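Local atomic coordinates of prolyl oligopeptidase (Galerina marginata, PDB entry 5N4B), a protein that cleaves peptide bonds on the carboxyl side of proline and macrocyclises precursor peptides in the biosynthesis of the amanitin toxins. Residues Asn11-Arg16 against Thr676-Val681; Val32-Pro37 against Tyr635-Ser640; Ser587-Pro592 against His643-Asp648. The protein carries 1 engineered substitution. All coordinates share one frame; numbering follows the deposited sequence.

Contact 1: residues Asn11-Arg16 against Thr676-Val681; sequences NYPSTR and TLQHNV
The ring of Tyr12 and the side-chain amide of Gln678 form a near-parallel, offset stack that carries most of the contact. The two planes are only 11° apart. CG of Gln678 stands over the centre of one ring face, a CH-pi contact at 3.6 Å from the ring centroid and 12° off the normal. The amide itself is displaced toward the CB-CG-CD1 side of the tyrosine: Gln678 CD passes 3.5 Å from Tyr12 CG, NE2 comes to 3.3 Å from Tyr12 CD1, and OE1 lies by Tyr12 CB. The glutamine can lie along the ring because its chain is extended beyond CG (chi2 175°). Pro13 adds a looser van der Waals touch, its CD 4.0 Å from Gln678 OE1.

Gln678 sits on helix 668-680, which links strands 653-659 and 688-693, parallel neighbours in the large mixed sheet; the connection is a beta-alpha-beta crossover of the alpha/beta-hydrolase domain. The N-terminal chain that lies over it comes long before the first propeller blade, so the start of the polypeptide packs on helix 668-680 of the hydrolase domain, some 660 residues further along the chain. Helix 46-64 meets the same chain, with Leu58 touching Tyr12 and Pro13.

No direct hydrogen bond spans the two segments; polar contact is made through a water and through third parties. The water donates to Gln678 OE1 at 2.7 Å and to Thr15 OG1 at 2.9 Å, while Thr15 OG1 in turn donates to Pro13 O at 2.9 Å. Gln678 NE2 is hydrogen-bonded to Leu688 O, and Tyr12 OH to Leu688 N, at the start of the neighbouring strand. Bonds at both NE2 and OE1 fix the rotation of the glutamine amide, and OE1 has a further hydrogen bond with Gln55 NE2.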
# COMPACT_ATOMS: atom_id res chain seq x y z
N ASN A 11 -12.21 32.15 12.71
CA ASN A 11 -13.60 31.72 12.77
C ASN A 11 -13.72 30.21 12.85
O ASN A 11 -14.60 29.60 12.23
CB ASN A 11 -14.38 32.22 11.56
CG ASN A 11 -14.56 33.71 11.56
OD1 ASN A 11 -15.11 34.27 12.51
ND2 ASN A 11 -14.05 34.37 10.52
N TYR A 12 -12.84 29.58 13.63
CA TYR A 12 -12.88 28.15 13.68
C TYR A 12 -13.90 27.70 14.71
O TYR A 12 -14.32 28.47 15.61
CB TYR A 12 -11.48 27.60 14.01
CG TYR A 12 -10.48 27.88 12.93
CD1 TYR A 12 -10.63 27.32 11.65
CD2 TYR A 12 -9.38 28.67 13.16
CE1 TYR A 12 -9.77 27.57 10.65
CE2 TYR A 12 -8.46 28.95 12.12
CZ TYR A 12 -8.66 28.37 10.86
OH TYR A 12 -7.80 28.62 9.82
N PRO A 13 -14.36 26.47 14.58
CA PRO A 13 -15.33 25.93 15.53
C PRO A 13 -14.87 25.98 16.97
O PRO A 13 -13.69 25.76 17.30
CB PRO A 13 -15.51 24.48 15.05
CG PRO A 13 -15.23 24.52 13.60
CD PRO A 13 -14.06 25.50 13.51
N SER A 14 -15.83 26.26 17.85
CA SER A 14 -15.61 26.20 19.29
C SER A 14 -15.21 24.79 19.68
O SER A 14 -15.89 23.82 19.37
CB SER A 14 -16.93 26.58 19.97
OG SER A 14 -16.85 26.41 21.38
N THR A 15 -14.06 24.67 20.34
CA THR A 15 -13.45 23.37 20.63
C THR A 15 -13.01 23.36 22.08
O THR A 15 -12.03 24.03 22.43
CB THR A 15 -12.29 23.08 19.70
OG1 THR A 15 -12.76 23.21 18.37
CG2 THR A 15 -11.76 21.65 19.88
N ARG A 16 -13.73 22.61 22.91
CA ARG A 16 -13.43 22.55 24.33
C ARG A 16 -12.01 22.09 24.56
O ARG A 16 -11.50 21.24 23.84
CB ARG A 16 -14.40 21.54 24.98
CG ARG A 16 -14.20 21.36 26.47
CD ARG A 16 -15.41 20.65 27.06
NE ARG A 16 -15.53 19.28 26.58
CZ ARG A 16 -14.96 18.23 27.17
NH1 ARG A 16 -14.23 18.37 28.27
NH2 ARG A 16 -15.13 17.03 26.66
N THR A 676 -5.25 21.64 17.55
CA THR A 676 -4.08 22.31 18.09
C THR A 676 -3.62 23.44 17.17
O THR A 676 -3.25 24.53 17.64
CB THR A 676 -2.98 21.26 18.32
OG1 THR A 676 -3.47 20.27 19.24
CG2 THR A 676 -1.76 21.85 18.92
N LEU A 677 -3.63 23.23 15.86
CA LEU A 677 -3.31 24.31 14.95
C LEU A 677 -4.27 25.46 15.13
O LEU A 677 -3.86 26.63 15.20
CB LEU A 677 -3.38 23.84 13.51
CG LEU A 677 -2.27 22.98 12.92
CD1 LEU A 677 -2.59 22.62 11.49
CD2 LEU A 677 -0.94 23.72 13.03
N GLN A 678 -5.57 25.17 15.12
CA GLN A 678 -6.58 26.22 15.21
C GLN A 678 -6.55 26.94 16.53
O GLN A 678 -6.89 28.13 16.56
CB GLN A 678 -7.98 25.66 14.91
CG GLN A 678 -8.15 25.16 13.47
CD GLN A 678 -9.51 24.50 13.22
OE1 GLN A 678 -10.33 24.31 14.14
NE2 GLN A 678 -9.77 24.13 11.96
N HIS A 679 -6.08 26.30 17.59
CA HIS A 679 -5.93 26.97 18.88
C HIS A 679 -4.70 27.87 18.91
O HIS A 679 -4.70 28.93 19.53
CB HIS A 679 -5.78 25.91 19.96
CG HIS A 679 -5.37 26.47 21.28
ND1 HIS A 679 -6.24 27.17 22.08
CD2 HIS A 679 -4.20 26.40 21.95
CE1 HIS A 679 -5.61 27.53 23.18
NE2 HIS A 679 -4.38 27.07 23.13
N ASN A 680 -3.60 27.42 18.32
CA ASN A 680 -2.34 28.12 18.43
C ASN A 680 -2.24 29.30 17.47
O ASN A 680 -1.68 30.35 17.86
CB ASN A 680 -1.18 27.17 18.21
CG ASN A 680 -0.81 26.47 19.46
OD1 ASN A 680 -0.10 27.02 20.32
ND2 ASN A 680 -1.30 25.26 19.63
N VAL A 681 -2.72 29.16 16.23
CA VAL A 681 -2.65 30.25 15.24
C VAL A 681 -4.04 30.51 14.67
O VAL A 681 -4.26 30.37 13.45
CB VAL A 681 -1.57 30.01 14.18
CG1 VAL A 681 -0.19 30.13 14.80
CG2 VAL A 681 -1.71 28.63 13.55
O HOH W 1 -10.64 22.78 16.39

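Contact 2: residues Val32-Pro37 against Tyr635-Ser640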
# COMPACT_ATOMS: atom_id res chain seq x y z
N VAL A 32 7.74 14.44 32.90
CA VAL A 32 7.31 15.48 31.97
C VAL A 32 5.79 15.49 31.91
O VAL A 32 5.20 14.53 31.38
CB VAL A 32 7.90 15.28 30.56
CG1 VAL A 32 7.36 16.36 29.62
CG2 VAL A 32 9.40 15.25 30.61
N PRO A 33 5.12 16.49 32.46
CA PRO A 33 3.66 16.57 32.29
C PRO A 33 3.33 17.12 30.91
O PRO A 33 3.93 18.09 30.44
CB PRO A 33 3.22 17.54 33.40
CG PRO A 33 4.38 18.46 33.53
CD PRO A 33 5.64 17.65 33.23
N VAL A 34 2.43 16.44 30.22
CA VAL A 34 2.04 16.76 28.85
C VAL A 34 0.53 16.99 28.86
O VAL A 34 -0.24 16.03 28.88
CB VAL A 34 2.43 15.64 27.88
CG1 VAL A 34 1.98 15.99 26.45
CG2 VAL A 34 3.94 15.40 27.91
N PRO A 35 0.08 18.23 28.82
CA PRO A 35 -1.38 18.47 28.70
C PRO A 35 -1.89 17.86 27.41
O PRO A 35 -1.23 17.97 26.37
CB PRO A 35 -1.49 19.99 28.66
CG PRO A 35 -0.24 20.47 29.40
CD PRO A 35 0.83 19.50 28.92
N ASP A 36 -3.09 17.27 27.47
CA ASP A 36 -3.77 16.73 26.29
C ASP A 36 -5.20 17.26 26.30
O ASP A 36 -6.17 16.52 26.53
CB ASP A 36 -3.72 15.20 26.25
CG ASP A 36 -3.89 14.62 24.81
OD1 ASP A 36 -3.39 15.24 23.84
OD2 ASP A 36 -4.49 13.52 24.68
N PRO A 37 -5.37 18.56 26.03
CA PRO A 37 -6.69 19.19 26.14
C PRO A 37 -7.68 18.66 25.15
O PRO A 37 -8.89 18.91 25.30
CB PRO A 37 -6.40 20.69 25.90
CG PRO A 37 -5.11 20.70 25.19
CD PRO A 37 -4.32 19.53 25.71
N TYR A 635 13.60 11.23 22.05
CA TYR A 635 13.66 11.58 20.63
C TYR A 635 12.30 11.63 19.96
O TYR A 635 12.16 12.30 18.93
CB TYR A 635 14.64 10.67 19.87
CG TYR A 635 14.36 9.19 19.84
CD1 TYR A 635 13.33 8.65 19.09
CD2 TYR A 635 15.19 8.30 20.48
CE1 TYR A 635 13.12 7.27 19.04
CE2 TYR A 635 15.01 6.93 20.41
CZ TYR A 635 13.96 6.40 19.67
OH TYR A 635 13.76 5.03 19.58
N ILE A 636 11.28 11.01 20.55
CA ILE A 636 9.92 11.06 20.01
C ILE A 636 9.24 12.39 20.28
O ILE A 636 8.62 13.01 19.40
CB ILE A 636 9.07 9.91 20.57
CG1 ILE A 636 9.60 8.58 20.11
CG2 ILE A 636 7.61 10.05 20.16
CD1 ILE A 636 9.04 7.36 20.93
N TYR A 637 9.28 12.83 21.53
CA TYR A 637 8.55 14.03 21.93
C TYR A 637 8.88 15.24 21.10
O TYR A 637 7.94 15.96 20.70
CB TYR A 637 8.81 14.26 23.42
CG TYR A 637 8.03 15.36 24.09
CD1 TYR A 637 6.68 15.54 23.87
CD2 TYR A 637 8.66 16.18 25.02
CE1 TYR A 637 5.96 16.52 24.54
CE2 TYR A 637 7.92 17.18 25.70
CZ TYR A 637 6.59 17.33 25.43
OH TYR A 637 5.84 18.29 26.08
N PRO A 638 10.14 15.53 20.76
CA PRO A 638 10.42 16.72 19.92
C PRO A 638 9.98 16.59 18.47
O PRO A 638 10.00 17.60 17.77
CB PRO A 638 11.94 16.88 20.01
CG PRO A 638 12.39 15.89 21.03
CD PRO A 638 11.36 14.89 21.26
N LEU A 639 9.63 15.40 18.01
CA LEU A 639 9.16 15.18 16.66
C LEU A 639 7.64 15.11 16.56
O LEU A 639 7.10 15.27 15.45
CB LEU A 639 9.75 13.86 16.15
CG LEU A 639 9.70 13.61 14.67
CD1 LEU A 639 10.53 14.69 13.97
CD2 LEU A 639 10.31 12.22 14.43
N SER A 640 6.93 14.83 17.63
CA SER A 640 5.49 14.55 17.54
C SER A 640 4.74 15.78 17.10
O SER A 640 4.77 16.79 17.82
CB SER A 640 5.02 14.21 18.93
OG SER A 640 3.65 13.92 18.91
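Tyr637 reaches across to two valines of one strand, Val32 and Val34, and meets them with the far part of its ring. Val32 faces the ring head-on from across the gap, so that Val32 CG1 ends 4.0 Å from Tyr637 CE2. Val34 instead lies alongside the far end of the tyrosine, directed the other way; its CG2 is 3.9 Å from Tyr637 OH and 4.1 Å from Tyr637 CE1. Both methyls come to the ring obliquely. The valines share nearly the same first torsion, 177° for Val32 and 178° for Val34, yet present different branches: Val32 uses the methyl anti to its backbone N, Val34 the one beside it. Tyr637 CG is anti to its own backbone N (chi1 -173°), which carries the ring out toward the strand. No hydrogen bond crosses the contact; it is van der Waals packing, methyls against the ring and its phenol oxygen. Pro33, between the two valines, points the other way, as the alternation of an extended strand requires.

Phe633, one helical turn back on helix 630-636, stacks on the Tyr637 ring. On the other side of the contact, strand 30-35 pairs antiparallel with strand 21-26, Val32 and Val34 bonding through their backbones to Tyr24 and Asp22. This two-stranded hairpin, well ahead of the propeller in sequence, is thereby set against the hydrolase domain beside helix 630-636.

Contact 3: residues Ser587-Pro592 against His643-Asp648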
# COMPACT_ATOMS: atom_id res chain seq x y z
N SER A 587 6.42 18.07 8.81
CA SER A 587 7.19 18.96 7.96
C SER A 587 6.70 20.39 8.10
O SER A 587 7.51 21.31 8.08
CB SER A 587 7.14 18.51 6.51
OG SER A 587 7.91 17.31 6.30
N ILE A 588 5.39 20.62 8.18
CA ILE A 588 4.91 22.00 8.26
C ILE A 588 5.24 22.61 9.61
O ILE A 588 5.50 23.81 9.69
CB ILE A 588 3.43 22.21 7.88
CG1 ILE A 588 2.47 21.60 8.87
CG2 ILE A 588 3.15 21.72 6.46
CD1 ILE A 588 1.01 21.89 8.51
N VAL A 589 5.29 21.79 10.67
CA VAL A 589 5.71 22.27 11.99
C VAL A 589 7.19 22.65 11.97
O VAL A 589 7.61 23.67 12.54
CB VAL A 589 5.40 21.20 13.04
CG1 VAL A 589 6.10 21.53 14.36
CG2 VAL A 589 3.85 21.00 13.20
N ARG A 590 8.01 21.83 11.31
CA ARG A 590 9.47 21.93 11.46
C ARG A 590 10.13 22.86 10.46
O ARG A 590 11.15 23.50 10.79
CB ARG A 590 10.11 20.54 11.35
CG ARG A 590 9.74 19.63 12.51
CD ARG A 590 10.31 18.21 12.42
NE ARG A 590 11.75 18.21 12.63
CZ ARG A 590 12.35 18.23 13.82
NH1 ARG A 590 11.65 18.19 14.95
NH2 ARG A 590 13.68 18.27 13.89
N ALA A 591 9.63 22.96 9.26
CA ALA A 591 10.35 23.69 8.23
C ALA A 591 10.28 25.19 8.48
O ALA A 591 9.33 25.67 9.08
CB ALA A 591 9.72 23.41 6.88
N PRO A 592 11.25 25.94 7.98
CA PRO A 592 11.15 27.39 8.07
C PRO A 592 9.83 27.91 7.48
O PRO A 592 9.29 27.37 6.50
CB PRO A 592 12.36 27.87 7.28
CG PRO A 592 13.32 26.76 7.32
CD PRO A 592 12.47 25.49 7.31
N HIS A 643 2.52 17.83 19.49
CA HIS A 643 3.20 18.40 20.65
C HIS A 643 4.21 19.48 20.33
O HIS A 643 4.88 19.95 21.25
CB HIS A 643 3.85 17.28 21.46
CG HIS A 643 2.86 16.26 21.88
ND1 HIS A 643 2.65 15.08 21.19
CD2 HIS A 643 1.92 16.30 22.85
CE1 HIS A 643 1.64 14.44 21.73
NE2 HIS A 643 1.18 15.16 22.75
N ASN A 644 4.32 19.91 19.07
CA ASN A 644 5.33 20.87 18.67
C ASN A 644 4.79 22.06 17.90
O ASN A 644 5.55 22.78 17.25
CB ASN A 644 6.45 20.15 17.94
CG ASN A 644 7.28 19.35 18.91
OD1 ASN A 644 8.16 19.90 19.61
ND2 ASN A 644 6.97 18.06 19.05
N VAL A 645 3.48 22.29 17.94
CA VAL A 645 2.89 23.46 17.28
C VAL A 645 3.25 24.70 18.08
O VAL A 645 3.25 24.68 19.31
CB VAL A 645 1.37 23.29 17.16
CG1 VAL A 645 0.78 24.52 16.53
CG2 VAL A 645 1.02 22.05 16.38
N ARG A 646 3.65 25.76 17.38
CA ARG A 646 4.04 27.03 17.98
C ARG A 646 2.96 28.07 17.69
O ARG A 646 2.05 27.86 16.91
CB ARG A 646 5.38 27.50 17.38
CG ARG A 646 6.54 26.59 17.63
CD ARG A 646 7.82 27.14 16.96
NE ARG A 646 8.26 28.43 17.53
CZ ARG A 646 9.16 28.57 18.50
NH1 ARG A 646 9.75 27.51 19.03
NH2 ARG A 646 9.50 29.78 18.92
N THR A 647 3.11 29.22 18.35
CA THR A 647 2.19 30.33 18.16
C THR A 647 2.74 31.41 17.25
O THR A 647 2.07 32.44 17.08
CB THR A 647 1.80 30.98 19.49
OG1 THR A 647 2.95 31.48 20.18
CG2 THR A 647 1.04 30.05 20.38
N ASP A 648 3.99 31.30 16.81
CA ASP A 648 4.70 32.39 16.15
C ASP A 648 5.09 32.10 14.70
O ASP A 648 5.88 32.87 14.14
CB ASP A 648 5.91 32.82 16.97
CG ASP A 648 6.97 31.76 17.08
OD1 ASP A 648 6.75 30.59 16.65
OD2 ASP A 648 8.03 32.07 17.74
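Val589 points from the last turn of helix 579-590 at the loop residues Asn644 and Val645. Its CB stands 4.5 Å from Asn644 O, and from there the side chain forks. CG1, anti to the backbone N (chi1 167°), goes to Asn644: it presses on the carbonyl oxygen, with Val589 CG1 and Asn644 O only 3.2 Å apart, and also comes to 3.9 Å from Asn644 CB. CG2 takes the other direction and meets the tip of the neighbouring residue, Val589 CG2 to Val645 CG2 being a loose 4.4 Å. One valine therefore straddles two consecutive loop residues, touching the carbonyl and CB of the first and, loosely, the side chain of the second. Phe673 of helix 668-680 also packs on Val589, while Val645 reaches Thr676 and Asn680 of that helix.

The loop is shaped by its own polar bonds. Asn644 ND2 turns back to the carbonyl oxygens of Tyr637 and Ser640. Farther on, Arg646 grips Asp648 side-on in a salt bridge. Arg646 NE meets the syn lone pair of Asp648 OD1 at 2.8 Å, nearly straight at 165°. Arg646 NH2 reaches Asp648 OD2 at 3.0 Å on its syn side, 17° out of the carboxylate plane. Two bonds, one to each oxygen, restrict rotation of both groups. Lys649 NZ, just beyond, bonds to the oxygens of Val589 and Ala591, tying the loop to the carboxyl end of the helix.

Helix 579-590 follows the nucleophile position, Ala578 (engineered here), in the alpha/beta-hydrolase fold; the contact lies at its far end. With no hydrogen bond between the segments, the fit rests on van der Waals contact, a methyl set close against a carbonyl oxygen and a looser valine-valine touch, while directional bonds come from the loop itself and from Lys649.

Overall arrangement
The three contacts lie on the same side of the molecule, and the loop around 643-648 connects them. Its Thr647 CG2 touches Asn680 OD1 of contact 1 at 3.2 Å, and its His643 CD2 lies 3.6 Å from Val34 CG1 of contact 2. Centres are 14 Å apart for contacts 2 and 3, 16 Å for contacts 1 and 3, and 19 Å for contacts 1 and 2, which do not touch. Asp36 adds a salt bridge to Lys672, on the helix of contact 1. Contacts 1 and 2 join the chain start to the hydrolase domain; contact 3 is internal to it. All three lie away from the charge-relay residues Asp662 and His699 and from the nucleophile position, occupied here by the engineered Ala578.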